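Cupin type-2 domain-containing protein (Burkholderia xenovorans, PDB 2O8Q) is of unknown function but has a cupin-like beta-barrel fold and binds a nickel ion through three histidines in the crystal. Local coordinates at residues T57-F68 with E114-V125; V70-Y79 with M86-Q95. All coordinates share one frame; numbering follows the deposited sequence.

Contact 1 of 2, residues T57-F68 with E114-V125; sequences TWHTHTVGFQLF and EIVSPAGFATSV. With NI (nickel (II) ion), chain C; EDO (1,2-ethanediol), chain F.
The nickel site of the cupin barrel is built on this contact, where 57-68 runs antiparallel to 114-125 in two short pairings, 59-61 with 123-125 and 66-68 with 114-116, separated by loops. His-61 meets Thr-123 at a non-hydrogen-bonded pair: its ND1 donates to Thr-123 OG1 at 2.8 Å, with the hydroxyl in the imidazole plane, while NE2 on the far side of the ring binds the metal. Held at ND1 by the hydroxyl and at NE2 by the metal, the ring has little freedom to rotate. Phe-121 turns its edge toward the face of the same imidazole, offset, with the planes at 75° and Phe-121 CE2 3.5 Å from His-61 ND1. His-59 is steadied from within its own segment, His-59 ND1 pointing almost straight at Thr-57 O (2.8 Å). His-59 NE2 and His-61 NE2 each lie 2.1 Å from the nickel, and His-101 and three waters complete six ligands.

In the second pairing, Gln-66 NE2 reaches Glu-114 OE2 at 2.8 Å. Both chains are extended, with CG opposite the backbone N (chi1 -175° and 180°), so the two ends reach each other, and the amide and carboxylate planes lie nearly coplanar. Phe-68 lies along the Glu-114 chain, Phe-68 CZ 3.3 Å from Glu-114 OE2, and the other carboxylate oxygen is bonded to His-44. Where the pairings part, Gly-64 and Phe-65 both face Ser-117 in a classic beta bulge. Nearby, Val-63 CG1 packs on the ring of Phe-121, and Thr-62 OG1 accepts the Ala-122 N-H at 2.9 Å while hydrogen-bonding to Thr-62 of the second subunit.

Ile-115, on the sheet face opposite Gln-66, and Phe-65 beside it pack against the third subunit, Phe-65 stacking on Phe-41 of that subunit. Strand 66-72 lies between 111-116 and 92-94, with 42-48 beyond 111-116; 59-61 and 123-125 form a separate two-stranded sheet.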
loop_
_atom_site.group_PDB
_atom_site.type_symbol
_atom_site.label_atom_id
_atom_site.label_comp_id
_atom_site.label_asym_id
_atom_site.label_seq_id
_atom_site.Cartn_x
_atom_site.Cartn_y
_atom_site.Cartn_z
ATOM N N THR A 57 -1.181 -9.650 -26.288
ATOM C CA THR A 57 -2.273 -10.376 -25.675
ATOM C C THR A 57 -2.888 -9.534 -24.554
ATOM O O THR A 57 -2.149 -9.120 -23.666
ATOM C CB THR A 57 -1.700 -11.666 -25.084
ATOM O OG1 THR A 57 -1.016 -12.360 -26.145
ATOM C CG2 THR A 57 -2.790 -12.520 -24.572
ATOM N N TRP A 58 -4.191 -9.241 -24.653
ATOM C CA TRP A 58 -4.906 -8.553 -23.575
ATOM C C TRP A 58 -4.784 -9.354 -22.300
ATOM O O TRP A 58 -4.991 -10.567 -22.277
ATOM C CB TRP A 58 -6.362 -8.359 -23.928
ATOM C CG TRP A 58 -6.608 -7.322 -24.974
ATOM C CD1 TRP A 58 -6.898 -7.553 -26.307
ATOM C CD2 TRP A 58 -6.678 -5.892 -24.810
ATOM N NE1 TRP A 58 -7.095 -6.370 -26.973
ATOM C CE2 TRP A 58 -7.017 -5.340 -26.079
ATOM C CE3 TRP A 58 -6.532 -5.022 -23.721
ATOM C CZ2 TRP A 58 -7.152 -3.979 -26.278
ATOM C CZ3 TRP A 58 -6.702 -3.687 -23.917
ATOM C CH2 TRP A 58 -6.975 -3.169 -25.185
ATOM N N HIS A 59 -4.438 -8.684 -21.204
ATOM C CA HIS A 59 -4.239 -9.370 -19.942
ATOM C C HIS A 59 -4.439 -8.378 -18.796
ATOM O O HIS A 59 -4.593 -7.175 -19.008
ATOM C CB HIS A 59 -2.825 -10.001 -19.861
ATOM C CG HIS A 59 -1.715 -9.000 -19.879
ATOM N ND1 HIS A 59 -1.192 -8.507 -21.058
ATOM C CD2 HIS A 59 -1.032 -8.394 -18.881
ATOM C CE1 HIS A 59 -0.221 -7.655 -20.774
ATOM N NE2 HIS A 59 -0.099 -7.565 -19.462
ATOM N N THR A 60 -4.426 -8.920 -17.581
ATOM C CA THR A 60 -4.502 -8.171 -16.350
ATOM C C THR A 60 -3.480 -8.729 -15.357
ATOM O O THR A 60 -3.054 -9.876 -15.452
ATOM C CB THR A 60 -5.897 -8.274 -15.693
ATOM O OG1 THR A 60 -6.133 -9.643 -15.287
ATOM C CG2 THR A 60 -6.997 -7.864 -16.661
ATOM N N HIS A 61 -3.142 -7.903 -14.397
ATOM C CA HIS A 61 -2.280 -8.304 -13.283
ATOM C C HIS A 61 -2.998 -8.115 -11.964
ATOM O O HIS A 61 -3.708 -7.127 -11.795
ATOM C CB HIS A 61 -0.984 -7.506 -13.262
ATOM C CG HIS A 61 -0.275 -7.487 -14.576
ATOM N ND1 HIS A 61 0.315 -8.604 -15.126
ATOM C CD2 HIS A 61 -0.069 -6.470 -15.438
ATOM C CE1 HIS A 61 0.830 -8.277 -16.310
ATOM N NE2 HIS A 61 0.601 -6.987 -16.528
ATOM N N THR A 62 -2.743 -9.015 -11.014
ATOM C CA THR A 62 -3.378 -8.907 -9.677
ATOM C C THR A 62 -2.564 -7.979 -8.772
ATOM O O THR A 62 -1.928 -8.401 -7.813
ATOM C CB THR A 62 -3.633 -10.313 -9.015
ATOM O OG1 THR A 62 -2.373 -10.946 -8.668
ATOM C CG2 THR A 62 -4.406 -11.162 -9.873
ATOM N N VAL A 63 -2.528 -6.718 -9.109
ATOM C CA VAL A 63 -1.724 -5.753 -8.432
ATOM C C VAL A 63 -2.600 -4.720 -7.779
ATOM O O VAL A 63 -3.755 -4.455 -8.273
ATOM C CB VAL A 63 -0.761 -5.007 -9.424
ATOM C CG1 VAL A 63 0.243 -5.957 -9.918
ATOM C CG2 VAL A 63 -1.500 -4.265 -10.551
ATOM N N GLY A 64 -2.101 -4.139 -6.682
ATOM C CA GLY A 64 -2.675 -2.934 -6.172
ATOM C C GLY A 64 -1.929 -1.976 -7.134
ATOM O O GLY A 64 -2.253 -1.857 -8.343
ATOM N N PHE A 65 -0.818 -1.470 -6.684
ATOM C CA PHE A 65 -0.149 -0.349 -7.266
ATOM C C PHE A 65 0.709 -0.831 -8.430
ATOM O O PHE A 65 1.413 -1.846 -8.301
ATOM C CB PHE A 65 0.750 0.324 -6.223
ATOM C CG PHE A 65 1.462 1.515 -6.746
ATOM C CD1 PHE A 65 0.744 2.669 -7.064
ATOM C CD2 PHE A 65 2.815 1.469 -7.002
ATOM C CE1 PHE A 65 1.374 3.764 -7.605
ATOM C CE2 PHE A 65 3.448 2.598 -7.544
ATOM C CZ PHE A 65 2.741 3.718 -7.810
ATOM N N GLN A 66 0.647 -0.113 -9.544
ATOM C CA GLN A 66 1.531 -0.426 -10.627
ATOM C C GLN A 66 1.888 0.820 -11.471
ATOM O O GLN A 66 1.020 1.480 -12.000
ATOM C CB GLN A 66 0.880 -1.484 -11.543
ATOM C CG GLN A 66 1.818 -1.953 -12.640
ATOM C CD GLN A 66 1.259 -3.187 -13.353
ATOM O OE1 GLN A 66 0.078 -3.195 -13.733
ATOM N NE2 GLN A 66 2.124 -4.225 -13.535
ATOM N N LEU A 67 3.194 1.101 -11.570
ATOM C CA LEU A 67 3.670 2.262 -12.327
ATOM C C LEU A 67 4.852 1.913 -13.187
ATOM O O LEU A 67 5.755 1.211 -12.722
ATOM C CB LEU A 67 4.148 3.363 -11.350
ATOM C CG LEU A 67 4.641 4.699 -11.920
ATOM C CD1 LEU A 67 3.588 5.476 -12.732
ATOM C CD2 LEU A 67 5.174 5.599 -10.777
ATOM N N PHE A 68 4.871 2.396 -14.438
ATOM C CA PHE A 68 6.024 2.270 -15.323
ATOM C C PHE A 68 6.577 3.660 -15.604
ATOM O O PHE A 68 5.803 4.625 -15.813
ATOM C CB PHE A 68 5.604 1.674 -16.669
ATOM C CG PHE A 68 5.170 0.246 -16.532
ATOM C CD1 PHE A 68 6.102 -0.787 -16.495
ATOM C CD2 PHE A 68 3.861 -0.059 -16.266
ATOM C CE1 PHE A 68 5.702 -2.089 -16.288
ATOM C CE2 PHE A 68 3.488 -1.361 -16.061
ATOM C CZ PHE A 68 4.390 -2.363 -16.054
ATOM N N GLU A 114 9.638 -0.541 -13.459
ATOM C CA GLU A 114 8.327 -0.954 -13.003
ATOM C C GLU A 114 8.374 -0.973 -11.475
ATOM O O GLU A 114 9.283 -1.555 -10.907
ATOM C CB GLU A 114 7.930 -2.365 -13.486
ATOM C CG GLU A 114 6.544 -2.834 -13.006
ATOM C CD GLU A 114 6.121 -4.163 -13.569
ATOM O OE1 GLU A 114 6.999 -4.964 -14.008
ATOM O OE2 GLU A 114 4.894 -4.471 -13.569
ATOM N N ILE A 115 7.360 -0.350 -10.854
ATOM C CA ILE A 115 7.141 -0.363 -9.410
ATOM C C ILE A 115 5.757 -0.963 -9.205
ATOM O O ILE A 115 4.795 -0.496 -9.787
ATOM C CB ILE A 115 7.225 1.030 -8.779
ATOM C CG1 ILE A 115 8.462 1.788 -9.272
ATOM C CG2 ILE A 115 7.110 0.900 -7.238
ATOM C CD1 ILE A 115 8.231 2.742 -10.474
ATOM N N VAL A 116 5.631 -1.978 -8.349
ATOM C CA VAL A 116 4.392 -2.742 -8.271
ATOM C C VAL A 116 4.203 -3.280 -6.870
ATOM O O VAL A 116 5.186 -3.623 -6.199
ATOM C CB VAL A 116 4.489 -3.954 -9.243
ATOM C CG1 VAL A 116 5.452 -5.076 -8.662
ATOM C CG2 VAL A 116 3.120 -4.588 -9.583
ATOM N N SER A 117 2.953 -3.370 -6.430
ATOM C CA SER A 117 2.596 -4.044 -5.172
ATOM C C SER A 117 1.468 -5.014 -5.522
ATOM O O SER A 117 0.524 -4.633 -6.212
ATOM C CB SER A 117 2.093 -3.060 -4.149
ATOM O OG SER A 117 1.656 -3.781 -2.992
ATOM N N PRO A 118 1.547 -6.297 -5.106
ATOM C CA PRO A 118 2.681 -6.907 -4.431
ATOM C C PRO A 118 3.775 -7.257 -5.474
ATOM O O PRO A 118 3.489 -7.269 -6.691
ATOM C CB PRO A 118 2.115 -8.214 -3.865
ATOM C CG PRO A 118 1.032 -8.591 -4.884
ATOM C CD PRO A 118 0.459 -7.265 -5.372
ATOM N N ALA A 119 4.940 -7.713 -5.001
ATOM C CA ALA A 119 5.989 -8.188 -5.916
ATOM C C ALA A 119 5.515 -9.397 -6.694
ATOM O O ALA A 119 5.803 -9.483 -7.912
ATOM C CB ALA A 119 7.267 -8.514 -5.161
ATOM N N GLY A 120 4.821 -10.314 -6.017
ATOM C CA GLY A 120 4.421 -11.608 -6.605
ATOM C C GLY A 120 3.003 -11.607 -7.125
ATOM O O GLY A 120 2.191 -12.433 -6.756
ATOM N N PHE A 121 2.703 -10.688 -8.043
ATOM C CA PHE A 121 1.369 -10.678 -8.693
ATOM C C PHE A 121 1.168 -11.802 -9.725
ATOM O O PHE A 121 2.136 -12.331 -10.362
ATOM C CB PHE A 121 1.104 -9.320 -9.296
ATOM C CG PHE A 121 2.107 -8.906 -10.340
ATOM C CD1 PHE A 121 3.283 -8.256 -10.021
ATOM C CD2 PHE A 121 1.870 -9.206 -11.676
ATOM C CE1 PHE A 121 4.189 -7.904 -11.000
ATOM C CE2 PHE A 121 2.774 -8.849 -12.639
ATOM C CZ PHE A 121 3.946 -8.183 -12.291
ATOM N N ALA A 122 -0.087 -12.198 -9.905
ATOM C CA ALA A 122 -0.440 -13.137 -10.970
ATOM C C ALA A 122 -0.844 -12.344 -12.248
ATOM O O ALA A 122 -1.124 -11.162 -12.189
ATOM C CB ALA A 122 -1.598 -14.059 -10.520
ATOM N N THR A 123 -0.789 -13.027 -13.395
ATOM C CA THR A 123 -1.178 -12.433 -14.682
ATOM C C THR A 123 -2.186 -13.355 -15.333
ATOM O O THR A 123 -1.991 -14.561 -15.360
ATOM C CB THR A 123 0.078 -12.256 -15.560
ATOM O OG1 THR A 123 0.988 -11.329 -14.929
ATOM C CG2 THR A 123 -0.310 -11.737 -16.956
ATOM N N SER A 124 -3.292 -12.787 -15.797
ATOM C CA SER A 124 -4.330 -13.565 -16.450
ATOM C C SER A 124 -4.587 -13.045 -17.844
ATOM O O SER A 124 -4.666 -11.856 -18.041
ATOM C CB SER A 124 -5.639 -13.530 -15.638
ATOM O OG SER A 124 -5.397 -13.869 -14.271
ATOM N N VAL A 125 -4.747 -13.945 -18.813
ATOM C CA VAL A 125 -5.092 -13.543 -20.170
ATOM C C VAL A 125 -6.587 -13.205 -20.168
ATOM O O VAL A 125 -7.370 -13.925 -19.530
ATOM C CB VAL A 125 -4.733 -14.670 -21.188
ATOM C CG1 VAL A 125 -5.211 -14.322 -22.563
ATOM C CG2 VAL A 125 -3.217 -14.903 -21.206
HETATM NI NI NI C . 0.992 -6.139 -18.389
HETATM C C1 EDO F . 0.286 -2.490 -0.250
HETATM O O1 EDO F . -0.383 -3.783 -0.305
HETATM C C2 EDO F . -0.379 -1.295 -0.989
HETATM O O2 EDO F . -0.702 -1.416 -2.399
HETATM O O HOH W 1 -5.137 -11.050 -13.302
HETATM O O HOH W 2 2.082 -4.655 -17.327
HETATM O O HOH W 3 2.758 -7.348 -18.599
HETATM O O HOH W 4 1.688 -5.221 -20.204
#

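Contact 2 of 2, residues V70-Y79 with M86-Q95; sequences VLRGWVEFEY and MLEAGGSAFQ
Backbone hydrogen bonds join Val-75 and Leu-87 in both directions, Leu-87 N reaching Val-75 O at 2.8 Å, and a second set ties Val-70 to the loop: Val-70 N donates to Gly-91 O (2.9 Å) and Val-70 O accepts from Gly-90 N (2.8 Å). Water bridges Gly-73 O and Ala-89 N.

The first pair belongs to the antiparallel hairpin of strands 74-79 and 83-88. From there the chain passes through a type II turn, Glu-88 to Gly-91, into strand 92-94 of the cupin barrel. The turn is closed by Gly-91 N to Glu-88 O, and Val-70, on strand 66-72 beside 92-94, bonds to its last two residues.

Apolar contacts centre on Leu-87. Leu-87 CB touches Val-70 CG2 at 3.8 Å, and Leu-87 CD1 comes to the edge of the Phe-77 ring, 3.9 Å from Phe-77 CE2. Strand 7-9 contributes Ile-8 to the same cluster.

On the other face of the hairpin, selenomethionine Met-86 makes a Met-aromatic contact, SE lying obliquely 4.4 Å from the centroid of the Trp-74 six-membered ring. Bends at chi2 and chi3 (77° and 67°) fold the chain back, and Met-86 CE rests on Glu-76 CB at 4.0 Å, while the Glu-76 carboxylate pairs with Arg-105.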
loop_
_atom_site.group_PDB
_atom_site.type_symbol
_atom_site.label_atom_id
_atom_site.label_comp_id
_atom_site.label_asym_id
_atom_site.label_seq_id
_atom_site.Cartn_x
_atom_site.Cartn_y
_atom_site.Cartn_z
ATOM N N VAL A 70 9.547 5.113 -18.229
ATOM C CA VAL A 70 10.457 4.758 -19.318
ATOM C C VAL A 70 11.786 5.487 -19.191
ATOM O O VAL A 70 11.853 6.716 -19.119
ATOM C CB VAL A 70 9.827 5.005 -20.696
ATOM C CG1 VAL A 70 10.834 4.593 -21.791
ATOM C CG2 VAL A 70 8.520 4.230 -20.812
ATOM N N LEU A 71 12.873 4.694 -19.179
ATOM C CA LEU A 71 14.234 5.229 -18.989
ATOM C C LEU A 71 14.960 5.447 -20.326
ATOM O O LEU A 71 15.849 6.290 -20.437
ATOM C CB LEU A 71 15.026 4.259 -18.099
ATOM C CG LEU A 71 14.445 4.027 -16.699
ATOM C CD1 LEU A 71 15.154 2.845 -16.019
ATOM C CD2 LEU A 71 14.518 5.314 -15.864
ATOM N N ARG A 72 14.626 4.620 -21.327
ATOM C CA ARG A 72 15.306 4.621 -22.641
ATOM C C ARG A 72 14.383 3.951 -23.638
ATOM O O ARG A 72 13.631 3.060 -23.300
ATOM C CB ARG A 72 16.614 3.837 -22.558
ATOM C CG ARG A 72 17.502 3.946 -23.797
ATOM C CD ARG A 72 18.799 3.083 -23.665
ATOM N NE ARG A 72 18.476 1.661 -23.436
ATOM C CZ ARG A 72 19.172 0.622 -23.906
ATOM N NH1 ARG A 72 20.259 0.820 -24.664
ATOM N NH2 ARG A 72 18.772 -0.629 -23.633
ATOM N N GLY A 73 14.421 4.441 -24.871
ATOM C CA GLY A 73 13.662 3.822 -25.935
ATOM C C GLY A 73 12.223 4.231 -25.884
ATOM O O GLY A 73 11.872 5.317 -25.389
ATOM N N TRP A 74 11.366 3.378 -26.446
ATOM C CA TRP A 74 9.947 3.665 -26.457
ATOM C C TRP A 74 9.151 2.379 -26.404
ATOM O O TRP A 74 9.644 1.317 -26.706
ATOM C CB TRP A 74 9.586 4.493 -27.706
ATOM C CG TRP A 74 9.863 3.836 -29.041
ATOM C CD1 TRP A 74 10.911 4.110 -29.882
ATOM C CD2 TRP A 74 9.096 2.788 -29.696
ATOM N NE1 TRP A 74 10.856 3.305 -30.998
ATOM C CE2 TRP A 74 9.758 2.495 -30.915
ATOM C CE3 TRP A 74 7.917 2.083 -29.386
ATOM C CZ2 TRP A 74 9.306 1.512 -31.777
ATOM C CZ3 TRP A 74 7.475 1.109 -30.259
ATOM C CH2 TRP A 74 8.158 0.848 -31.430
ATOM N N VAL A 75 7.920 2.484 -25.928
ATOM C CA VAL A 75 7.043 1.322 -25.836
ATOM C C VAL A 75 5.613 1.824 -26.030
ATOM O O VAL A 75 5.259 2.914 -25.568
ATOM C CB VAL A 75 7.176 0.624 -24.469
ATOM C CG1 VAL A 75 6.930 1.597 -23.291
ATOM C CG2 VAL A 75 6.285 -0.603 -24.374
ATOM N N GLU A 76 4.794 1.046 -26.754
ATOM C CA GLU A 76 3.378 1.380 -26.983
ATOM C C GLU A 76 2.526 0.320 -26.279
ATOM O O GLU A 76 2.652 -0.894 -26.517
ATOM C CB GLU A 76 3.076 1.403 -28.486
ATOM C CG GLU A 76 1.702 1.935 -28.825
ATOM C CD GLU A 76 1.438 2.044 -30.287
ATOM O OE1 GLU A 76 1.772 1.083 -31.009
ATOM O OE2 GLU A 76 0.908 3.104 -30.727
ATOM N N PHE A 77 1.649 0.828 -25.402
ATOM C CA PHE A 77 0.689 0.036 -24.670
ATOM C C PHE A 77 -0.694 0.343 -25.206
ATOM O O PHE A 77 -0.927 1.313 -25.960
ATOM C CB PHE A 77 0.708 0.468 -23.203
ATOM C CG PHE A 77 2.007 0.156 -22.479
ATOM C CD1 PHE A 77 2.512 -1.124 -22.490
ATOM C CD2 PHE A 77 2.653 1.127 -21.725
ATOM C CE1 PHE A 77 3.695 -1.431 -21.802
ATOM C CE2 PHE A 77 3.808 0.820 -20.997
ATOM C CZ PHE A 77 4.327 -0.438 -21.035
ATOM N N GLU A 78 -1.655 -0.524 -24.904
ATOM C CA GLU A 78 -3.045 -0.263 -25.210
ATOM C C GLU A 78 -3.856 -0.625 -23.977
ATOM O O GLU A 78 -3.627 -1.659 -23.365
ATOM C CB GLU A 78 -3.553 -1.044 -26.432
ATOM C CG GLU A 78 -4.903 -0.583 -26.885
ATOM C CD GLU A 78 -5.483 -1.395 -28.040
ATOM O OE1 GLU A 78 -4.766 -2.270 -28.580
ATOM O OE2 GLU A 78 -6.656 -1.135 -28.408
ATOM N N TYR A 79 -4.801 0.258 -23.655
ATOM C CA TYR A 79 -5.608 0.125 -22.469
ATOM C C TYR A 79 -7.061 0.058 -22.793
ATOM O O TYR A 79 -7.514 0.696 -23.731
ATOM C CB TYR A 79 -5.394 1.301 -21.511
ATOM C CG TYR A 79 -3.986 1.306 -21.013
ATOM C CD1 TYR A 79 -3.547 0.472 -19.940
ATOM C CD2 TYR A 79 -3.016 2.157 -21.600
ATOM C CE1 TYR A 79 -2.255 0.442 -19.557
ATOM C CE2 TYR A 79 -1.723 2.110 -21.197
ATOM C CZ TYR A 79 -1.337 1.297 -20.131
ATOM O OH TYR A 79 -0.046 1.251 -19.732
HETATM N N MSE A 86 1.716 5.742 -26.724
HETATM C CA MSE A 86 3.124 5.622 -27.033
HETATM C C MSE A 86 3.993 6.389 -26.003
HETATM O O MSE A 86 3.812 7.586 -25.822
HETATM C CB MSE A 86 3.377 6.156 -28.426
HETATM C CG MSE A 86 4.821 6.375 -28.742
HETATM SE SE MSE A 86 5.661 4.675 -29.134
HETATM C CE MSE A 86 4.797 4.164 -30.812
ATOM N N LEU A 87 4.904 5.705 -25.318
ATOM C CA LEU A 87 5.729 6.332 -24.324
ATOM C C LEU A 87 7.189 6.340 -24.762
ATOM O O LEU A 87 7.703 5.311 -25.191
ATOM C CB LEU A 87 5.672 5.550 -22.993
ATOM C CG LEU A 87 4.382 5.464 -22.226
ATOM C CD1 LEU A 87 4.628 4.621 -20.896
ATOM C CD2 LEU A 87 3.892 6.867 -21.927
ATOM N N GLU A 88 7.866 7.469 -24.575
ATOM C CA GLU A 88 9.295 7.572 -24.832
ATOM C C GLU A 88 9.983 7.821 -23.495
ATOM O O GLU A 88 9.298 7.895 -22.459
ATOM C CB GLU A 88 9.591 8.764 -25.749
ATOM C CG GLU A 88 8.916 8.745 -27.088
ATOM C CD GLU A 88 9.291 9.991 -27.879
ATOM O OE1 GLU A 88 10.338 9.946 -28.536
ATOM O OE2 GLU A 88 8.552 10.994 -27.815
ATOM N N ALA A 89 11.304 8.019 -23.508
ATOM C CA ALA A 89 12.019 8.282 -22.235
ATOM C C ALA A 89 11.337 9.435 -21.490
ATOM O O ALA A 89 11.021 10.481 -22.115
ATOM C CB ALA A 89 13.503 8.573 -22.457
ATOM N N GLY A 90 11.145 9.256 -20.176
ATOM C CA GLY A 90 10.534 10.279 -19.342
ATOM C C GLY A 90 9.043 10.090 -19.228
ATOM O O GLY A 90 8.428 10.754 -18.431
ATOM N N GLY A 91 8.467 9.224 -20.071
ATOM C CA GLY A 91 7.038 8.939 -20.028
ATOM C C GLY A 91 6.696 7.962 -18.922
ATOM O O GLY A 91 7.505 7.069 -18.594
ATOM N N SER A 92 5.491 8.082 -18.374
ATOM C CA SER A 92 5.065 7.208 -17.295
ATOM C C SER A 92 3.654 6.758 -17.523
ATOM O O SER A 92 2.847 7.476 -18.146
ATOM C CB SER A 92 5.167 7.942 -15.972
ATOM O OG SER A 92 4.404 9.135 -15.926
ATOM N N ALA A 93 3.357 5.544 -17.053
ATOM C CA ALA A 93 2.030 5.009 -17.145
ATOM C C ALA A 93 1.667 4.386 -15.812
ATOM O O ALA A 93 2.291 3.410 -15.374
ATOM C CB ALA A 93 1.902 3.940 -18.244
ATOM N N PHE A 94 0.640 4.939 -15.181
ATOM C CA PHE A 94 0.046 4.369 -13.974
ATOM C C PHE A 94 -1.095 3.447 -14.445
ATOM O O PHE A 94 -2.009 3.895 -15.155
ATOM C CB PHE A 94 -0.494 5.460 -13.049
ATOM C CG PHE A 94 -1.414 4.934 -11.973
ATOM C CD1 PHE A 94 -0.922 4.229 -10.879
ATOM C CD2 PHE A 94 -2.768 5.023 -12.128
ATOM C CE1 PHE A 94 -1.797 3.698 -9.947
ATOM C CE2 PHE A 94 -3.602 4.470 -11.180
ATOM C CZ PHE A 94 -3.101 3.834 -10.126
ATOM N N GLN A 95 -1.010 2.161 -14.041
ATOM C CA GLN A 95 -1.961 1.153 -14.451
ATOM C C GLN A 95 -2.815 0.792 -13.239
ATOM O O GLN A 95 -2.350 0.164 -12.312
ATOM C CB GLN A 95 -1.290 -0.081 -14.963
ATOM C CG GLN A 95 -0.462 0.209 -16.191
ATOM C CD GLN A 95 0.023 -1.048 -16.933
ATOM O OE1 GLN A 95 -0.047 -2.222 -16.415
ATOM N NE2 GLN A 95 0.506 -0.834 -18.162
HETATM O O HOH W 5 13.068 7.579 -25.841
#

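How the contacts relate
Contact 2 is nested along the chain inside the loop closed by contact 1: 57-68 leads into 70-79, then 86-95, and only later comes 114-125. Their centres lie about 16 Å apart, on opposite sides of the chain's centre, yet both use strand 66-72. In its sheet that strand is flanked by 111-116, the partner in contact 1, and by 92-94 of contact 2, joined by probable backbone hydrogen bonds from Ala-93 to Phe-68 and from Gln-95 to Gln-66. Trp-58 also packs against Glu-78. One contact thus carries two of the three nickel histidines, the other joins the 74-79/83-88 hairpin to the sheet that holds 66-72 and 92-94, and both touch the third subunit.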